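Local coordinates for mandelate racemase/muconate lactonizing protein (Paenibacillus sp., PDB 3V5C) that probably dehydrates galacturonate, a sugar acid, as a magnesium-dependent lyase of the enolase superfamily, at residues A[274-287]-A[304-318]. The protein carries 1 engineered substitution. Numbering follows the deposited sequence.
Sequences ATRGRVDVLQYDII and HGLRSAPHCYGNAYG
Asp285 and His311 both carry CG anti to the backbone N (chi1 -179° and 171°), and these matching torsions bring the Asp285 carboxylate to the ND1 edge of the His311 ring. His311 ND1 donates to the anti lone pair of Asp285 OD1 at 2.7 Å, the oxygen lying in the ring plane while the carboxylate is turned 44° from it. A water shared with Tyr313 N also donates to OD1. Asp285 OD2 accepts from Ile287 N at 2.9 Å, from above the carboxylate plane, closing an Asx turn; with both oxygens held, the carboxylate has little freedom to rotate. Replacing Asp285 by alanine removes both acceptors, which is likely to leave His311 ND1 without its mate, the imidazole freer to turn and the Asx turn without its bond. The backbones bridge here too: His311 N donates to Tyr284 O, and Ile286 N to His311 O at 3.0 Å. Beyond, Ile286 CG2 packs on Cys312 CB and lies 3.6 Å from Gly318 CA, an approach allowed by the glycine's lack of a side chain; Ile287 CG1 and CD1 lie against the amide of Asn315. Toward the other end, strands 281-282 and 307-308 pair in parallel, Leu282 N donating to Arg307 O and Leu282 O accepting from Ala309 N. Val281 CG1 touches Ala309 CB at 3.5 Å, its CG2 meeting the aliphatic part of Arg307, whose guanidinium pairs with Glu333. Leu306 sends CD1 to Ala274 CB and CD2 to Val279 O, while Thr275 CG2 sits over the centre of one His304 ring face, a CH-pi contact. The side chain of Gln283, its NE2 hydrogen-bonded to Glu233, lies about 7 Å from the bound magnesium ion. Helix 291-303 links the two strands in a beta-alpha-beta crossover, the repeating unit of the TIM-type barrel in enolase-superfamily C-terminal domains.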
loop_
_atom_site.group_PDB
_atom_site.type_symbol
_atom_site.label_atom_id
_atom_site.label_comp_id
_atom_site.label_asym_id
_atom_site.label_seq_id
_atom_site.Cartn_x
_atom_site.Cartn_y
_atom_site.Cartn_z
ATOM N N ALA A 274 9.067 7.975 16.093
ATOM C CA ALA A 274 7.639 7.759 16.270
ATOM C C ALA A 274 7.287 7.387 17.714
ATOM O O ALA A 274 6.321 7.915 18.278
ATOM C CB ALA A 274 7.126 6.693 15.297
ATOM N N THR A 275 8.072 6.484 18.303
ATOM C CA THR A 275 7.829 6.094 19.689
ATOM C C THR A 275 8.017 7.282 20.631
ATOM O O THR A 275 7.477 7.286 21.736
ATOM C CB THR A 275 8.708 4.908 20.152
ATOM O OG1 THR A 275 10.067 5.340 20.305
ATOM C CG2 THR A 275 8.631 3.762 19.176
ATOM N N ARG A 276 8.768 8.298 20.204
ATOM C CA ARG A 276 8.900 9.506 21.015
ATOM C C ARG A 276 7.842 10.577 20.721
ATOM O O ARG A 276 7.879 11.680 21.272
ATOM C CB ARG A 276 10.317 10.083 20.928
ATOM C CG ARG A 276 11.365 9.230 21.635
ATOM C CD ARG A 276 12.642 10.017 21.903
ATOM N NE ARG A 276 13.454 10.221 20.699
ATOM C CZ ARG A 276 14.406 9.399 20.288
ATOM N NH1 ARG A 276 14.658 8.279 20.963
ATOM N NH2 ARG A 276 15.099 9.678 19.189
ATOM N N GLY A 277 6.895 10.246 19.845
ATOM C CA GLY A 277 5.752 11.105 19.604
ATOM C C GLY A 277 5.839 12.064 18.431
ATOM O O GLY A 277 4.953 12.892 18.256
ATOM N N ARG A 278 6.882 11.943 17.614
ATOM C CA ARG A 278 7.092 12.897 16.524
ATOM C C ARG A 278 6.377 12.498 15.228
ATOM O O ARG A 278 6.161 13.352 14.351
ATOM C CB ARG A 278 8.592 13.090 16.243
ATOM C CG ARG A 278 9.369 13.887 17.313
ATOM C CD ARG A 278 9.564 13.060 18.570
ATOM N NE ARG A 278 10.632 13.564 19.433
ATOM C CZ ARG A 278 10.442 14.352 20.488
ATOM N NH1 ARG A 278 9.226 14.783 20.809
ATOM N NH2 ARG A 278 11.485 14.729 21.222
ATOM N N VAL A 279 6.004 11.219 15.121
ATOM C CA VAL A 279 5.374 10.674 13.916
ATOM C C VAL A 279 4.296 9.692 14.374
ATOM O O VAL A 279 4.517 8.940 15.325
ATOM C CB VAL A 279 6.409 9.954 13.003
ATOM C CG1 VAL A 279 5.720 9.223 11.861
ATOM C CG2 VAL A 279 7.463 10.945 12.465
ATOM N N ASP A 280 3.118 9.730 13.744
ATOM C CA ASP A 280 1.966 8.961 14.222
ATOM C C ASP A 280 1.642 7.723 13.395
ATOM O O ASP A 280 1.139 6.740 13.924
ATOM C CB ASP A 280 0.730 9.858 14.235
ATOM C CG ASP A 280 0.953 11.104 15.049
ATOM O OD1 ASP A 280 1.277 10.976 16.252
ATOM O OD2 ASP A 280 0.847 12.204 14.484
ATOM N N VAL A 281 1.918 7.789 12.093
ATOM C CA VAL A 281 1.489 6.779 11.146
ATOM C C VAL A 281 2.701 6.361 10.334
ATOM O O VAL A 281 3.393 7.206 9.774
ATOM C CB VAL A 281 0.452 7.360 10.162
ATOM C CG1 VAL A 281 0.055 6.321 9.131
ATOM C CG2 VAL A 281 -0.782 7.871 10.907
ATOM N N LEU A 282 2.968 5.064 10.301
ATOM C CA LEU A 282 4.148 4.537 9.605
ATOM C C LEU A 282 3.748 3.895 8.287
ATOM O O LEU A 282 2.770 3.140 8.220
ATOM C CB LEU A 282 4.883 3.518 10.470
ATOM C CG LEU A 282 5.727 4.066 11.629
ATOM C CD1 LEU A 282 6.766 5.076 11.120
ATOM C CD2 LEU A 282 4.857 4.677 12.714
ATOM N N GLN A 283 4.527 4.155 7.244
ATOM C CA GLN A 283 4.071 3.839 5.895
ATOM C C GLN A 283 5.058 3.049 5.066
ATOM O O GLN A 283 5.117 3.220 3.854
ATOM C CB GLN A 283 3.700 5.143 5.161
ATOM C CG GLN A 283 2.659 5.975 5.918
ATOM C CD GLN A 283 2.315 7.248 5.174
ATOM O OE1 GLN A 283 3.172 8.102 4.960
ATOM N NE2 GLN A 283 1.054 7.375 4.767
ATOM N N TYR A 284 5.811 2.160 5.711
ATOM C CA TYR A 284 6.624 1.210 4.958
ATOM C C TYR A 284 5.787 0.484 3.915
ATOM O O TYR A 284 4.617 0.184 4.116
ATOM C CB TYR A 284 7.332 0.219 5.895
ATOM C CG TYR A 284 8.159 0.943 6.912
ATOM C CD1 TYR A 284 9.455 1.310 6.620
ATOM C CD2 TYR A 284 7.623 1.315 8.140
ATOM C CE1 TYR A 284 10.227 2.018 7.541
ATOM C CE2 TYR A 284 8.377 2.024 9.067
ATOM C CZ TYR A 284 9.668 2.371 8.758
ATOM O OH TYR A 284 10.415 3.064 9.691
ATOM N N ASP A 285 6.405 0.226 2.773
ATOM C CA ASP A 285 5.700 -0.323 1.615
ATOM C C ASP A 285 5.322 -1.804 1.811
ATOM O O ASP A 285 6.052 -2.578 2.448
ATOM C CB ASP A 285 6.588 -0.118 0.376
ATOM C CG ASP A 285 5.957 -0.622 -0.922
ATOM O OD1 ASP A 285 5.234 0.167 -1.575
ATOM O OD2 ASP A 285 6.258 -1.765 -1.334
ATOM N N ILE A 286 4.167 -2.166 1.257
ATOM C CA ILE A 286 3.568 -3.498 1.397
ATOM C C ILE A 286 4.329 -4.602 0.648
ATOM O O ILE A 286 4.178 -5.790 0.960
ATOM C CB ILE A 286 2.083 -3.448 0.972
ATOM C CG1 ILE A 286 1.368 -4.752 1.293
ATOM C CG2 ILE A 286 1.962 -3.132 -0.524
ATOM C CD1 ILE A 286 1.323 -5.087 2.764
ATOM N N ILE A 287 5.127 -4.221 -0.345
ATOM C CA ILE A 287 5.949 -5.161 -1.105
ATOM C C ILE A 287 7.387 -5.194 -0.550
ATOM O O ILE A 287 7.968 -6.263 -0.351
ATOM C CB ILE A 287 6.002 -4.802 -2.601
ATOM C CG1 ILE A 287 4.601 -4.607 -3.188
ATOM C CG2 ILE A 287 6.773 -5.870 -3.392
ATOM C CD1 ILE A 287 3.725 -5.830 -3.114
ATOM N N HIS A 304 3.098 0.308 20.856
ATOM C CA HIS A 304 3.407 1.706 21.164
ATOM C C HIS A 304 2.242 2.656 20.923
ATOM O O HIS A 304 2.378 3.861 21.133
ATOM C CB HIS A 304 4.629 2.161 20.368
ATOM C CG HIS A 304 5.924 1.649 20.915
ATOM N ND1 HIS A 304 6.525 0.497 20.456
ATOM C CD2 HIS A 304 6.727 2.130 21.895
ATOM C CE1 HIS A 304 7.646 0.291 21.128
ATOM N NE2 HIS A 304 7.787 1.265 22.009
ATOM N N GLY A 305 1.109 2.113 20.480
ATOM C CA GLY A 305 -0.066 2.904 20.175
ATOM C C GLY A 305 0.117 3.658 18.871
ATOM O O GLY A 305 -0.571 4.653 18.616
ATOM N N LEU A 306 1.028 3.174 18.034
ATOM C CA LEU A 306 1.283 3.818 16.750
ATOM C C LEU A 306 0.427 3.185 15.652
ATOM O O LEU A 306 -0.052 2.058 15.804
ATOM C CB LEU A 306 2.768 3.729 16.404
ATOM C CG LEU A 306 3.679 4.554 17.318
ATOM C CD1 LEU A 306 5.146 4.174 17.094
ATOM C CD2 LEU A 306 3.451 6.055 17.094
ATOM N N ARG A 307 0.257 3.904 14.541
ATOM C CA ARG A 307 -0.656 3.481 13.488
ATOM C C ARG A 307 0.095 2.973 12.268
ATOM O O ARG A 307 1.173 3.466 11.946
ATOM C CB ARG A 307 -1.542 4.657 13.069
ATOM C CG ARG A 307 -2.419 5.185 14.194
ATOM C CD ARG A 307 -2.784 6.620 13.912
ATOM N NE ARG A 307 -3.449 7.247 15.050
ATOM C CZ ARG A 307 -4.762 7.320 15.191
ATOM N NH1 ARG A 307 -5.560 6.782 14.276
ATOM N NH2 ARG A 307 -5.284 7.924 16.251
ATOM N N SER A 308 -0.512 2.011 11.580
ATOM C CA SER A 308 0.076 1.372 10.412
ATOM C C SER A 308 -0.732 1.733 9.167
ATOM O O SER A 308 -1.944 1.519 9.120
ATOM C CB SER A 308 0.039 -0.155 10.587
ATOM O OG SER A 308 0.901 -0.589 11.635
ATOM N N ALA A 309 -0.055 2.243 8.145
ATOM C CA ALA A 309 -0.691 2.526 6.865
ATOM C C ALA A 309 0.281 2.186 5.760
ATOM O O ALA A 309 0.976 3.054 5.250
ATOM C CB ALA A 309 -1.112 4.000 6.775
ATOM N N PRO A 310 0.365 0.903 5.409
ATOM C CA PRO A 310 1.353 0.437 4.438
ATOM C C PRO A 310 1.244 1.166 3.121
ATOM O O PRO A 310 0.148 1.303 2.557
ATOM C CB PRO A 310 0.987 -1.035 4.242
ATOM C CG PRO A 310 0.338 -1.415 5.534
ATOM C CD PRO A 310 -0.452 -0.198 5.944
ATOM N N HIS A 311 2.372 1.655 2.629
ATOM C CA HIS A 311 2.377 2.302 1.331
ATOM C C HIS A 311 2.115 1.292 0.225
ATOM O O HIS A 311 2.590 0.147 0.249
ATOM C CB HIS A 311 3.720 3.010 1.103
ATOM C CG HIS A 311 3.906 3.521 -0.289
ATOM N ND1 HIS A 311 4.400 2.743 -1.311
ATOM C CD2 HIS A 311 3.659 4.740 -0.830
ATOM C CE1 HIS A 311 4.458 3.458 -2.420
ATOM N NE2 HIS A 311 4.012 4.671 -2.156
ATOM N N CYS A 312 1.343 1.709 -0.759
ATOM C CA CYS A 312 1.196 0.906 -1.949
ATOM C C CYS A 312 0.946 1.843 -3.102
ATOM O O CYS A 312 -0.065 2.535 -3.143
ATOM C CB CYS A 312 0.038 -0.082 -1.821
ATOM S SG CYS A 312 -0.067 -1.136 -3.272
ATOM N N TYR A 313 1.888 1.863 -4.027
ATOM C CA TYR A 313 1.728 2.579 -5.276
ATOM C C TYR A 313 2.728 2.004 -6.241
ATOM O O TYR A 313 3.878 1.748 -5.872
ATOM C CB TYR A 313 1.919 4.087 -5.140
ATOM C CG TYR A 313 1.331 4.815 -6.335
ATOM C CD1 TYR A 313 -0.023 5.099 -6.399
ATOM C CD2 TYR A 313 2.127 5.151 -7.427
ATOM C CE1 TYR A 313 -0.566 5.759 -7.501
ATOM C CE2 TYR A 313 1.591 5.797 -8.551
ATOM C CZ TYR A 313 0.247 6.093 -8.576
ATOM O OH TYR A 313 -0.308 6.732 -9.672
ATOM N N GLY A 314 2.289 1.793 -7.475
ATOM C CA GLY A 314 3.139 1.200 -8.493
ATOM C C GLY A 314 2.989 -0.304 -8.569
ATOM O O GLY A 314 3.551 -0.942 -9.452
ATOM N N ASN A 315 2.210 -0.865 -7.658
ATOM C CA ASN A 315 1.995 -2.306 -7.674
ATOM C C ASN A 315 0.580 -2.657 -7.236
ATOM O O ASN A 315 0.231 -2.592 -6.040
ATOM C CB ASN A 315 3.038 -3.006 -6.794
ATOM C CG ASN A 315 3.010 -4.503 -6.943
ATOM O OD1 ASN A 315 1.944 -5.113 -7.127
ATOM N ND2 ASN A 315 4.192 -5.123 -6.855
ATOM N N ALA A 316 -0.259 -3.006 -8.209
ATOM C CA ALA A 316 -1.661 -3.268 -7.939
ATOM C C ALA A 316 -1.831 -4.393 -6.934
ATOM O O ALA A 316 -2.745 -4.356 -6.111
ATOM C CB ALA A 316 -2.420 -3.579 -9.228
ATOM N N TYR A 317 -0.937 -5.374 -6.980
ATOM C CA TYR A 317 -1.094 -6.542 -6.117
ATOM C C TYR A 317 -1.070 -6.145 -4.645
ATOM O O TYR A 317 -1.745 -6.745 -3.818
ATOM C CB TYR A 317 0.012 -7.555 -6.398
ATOM C CG TYR A 317 -0.147 -8.852 -5.640
ATOM C CD1 TYR A 317 0.424 -9.019 -4.382
ATOM C CD2 TYR A 317 -0.895 -9.896 -6.178
ATOM C CE1 TYR A 317 0.279 -10.210 -3.694
ATOM C CE2 TYR A 317 -1.058 -11.110 -5.485
ATOM C CZ TYR A 317 -0.460 -11.241 -4.245
ATOM O OH TYR A 317 -0.598 -12.414 -3.548
ATOM N N GLY A 318 -0.287 -5.119 -4.317
ATOM C CA GLY A 318 -0.149 -4.682 -2.938
ATOM C C GLY A 318 -1.429 -4.190 -2.295
ATOM O O GLY A 318 -1.550 -4.198 -1.071
HETATM O O HOH W 1 -0.591 6.963 16.489
HETATM O O HOH W 2 -0.848 5.148 3.386
HETATM O O HOH W 3 3.668 -0.651 -3.697
#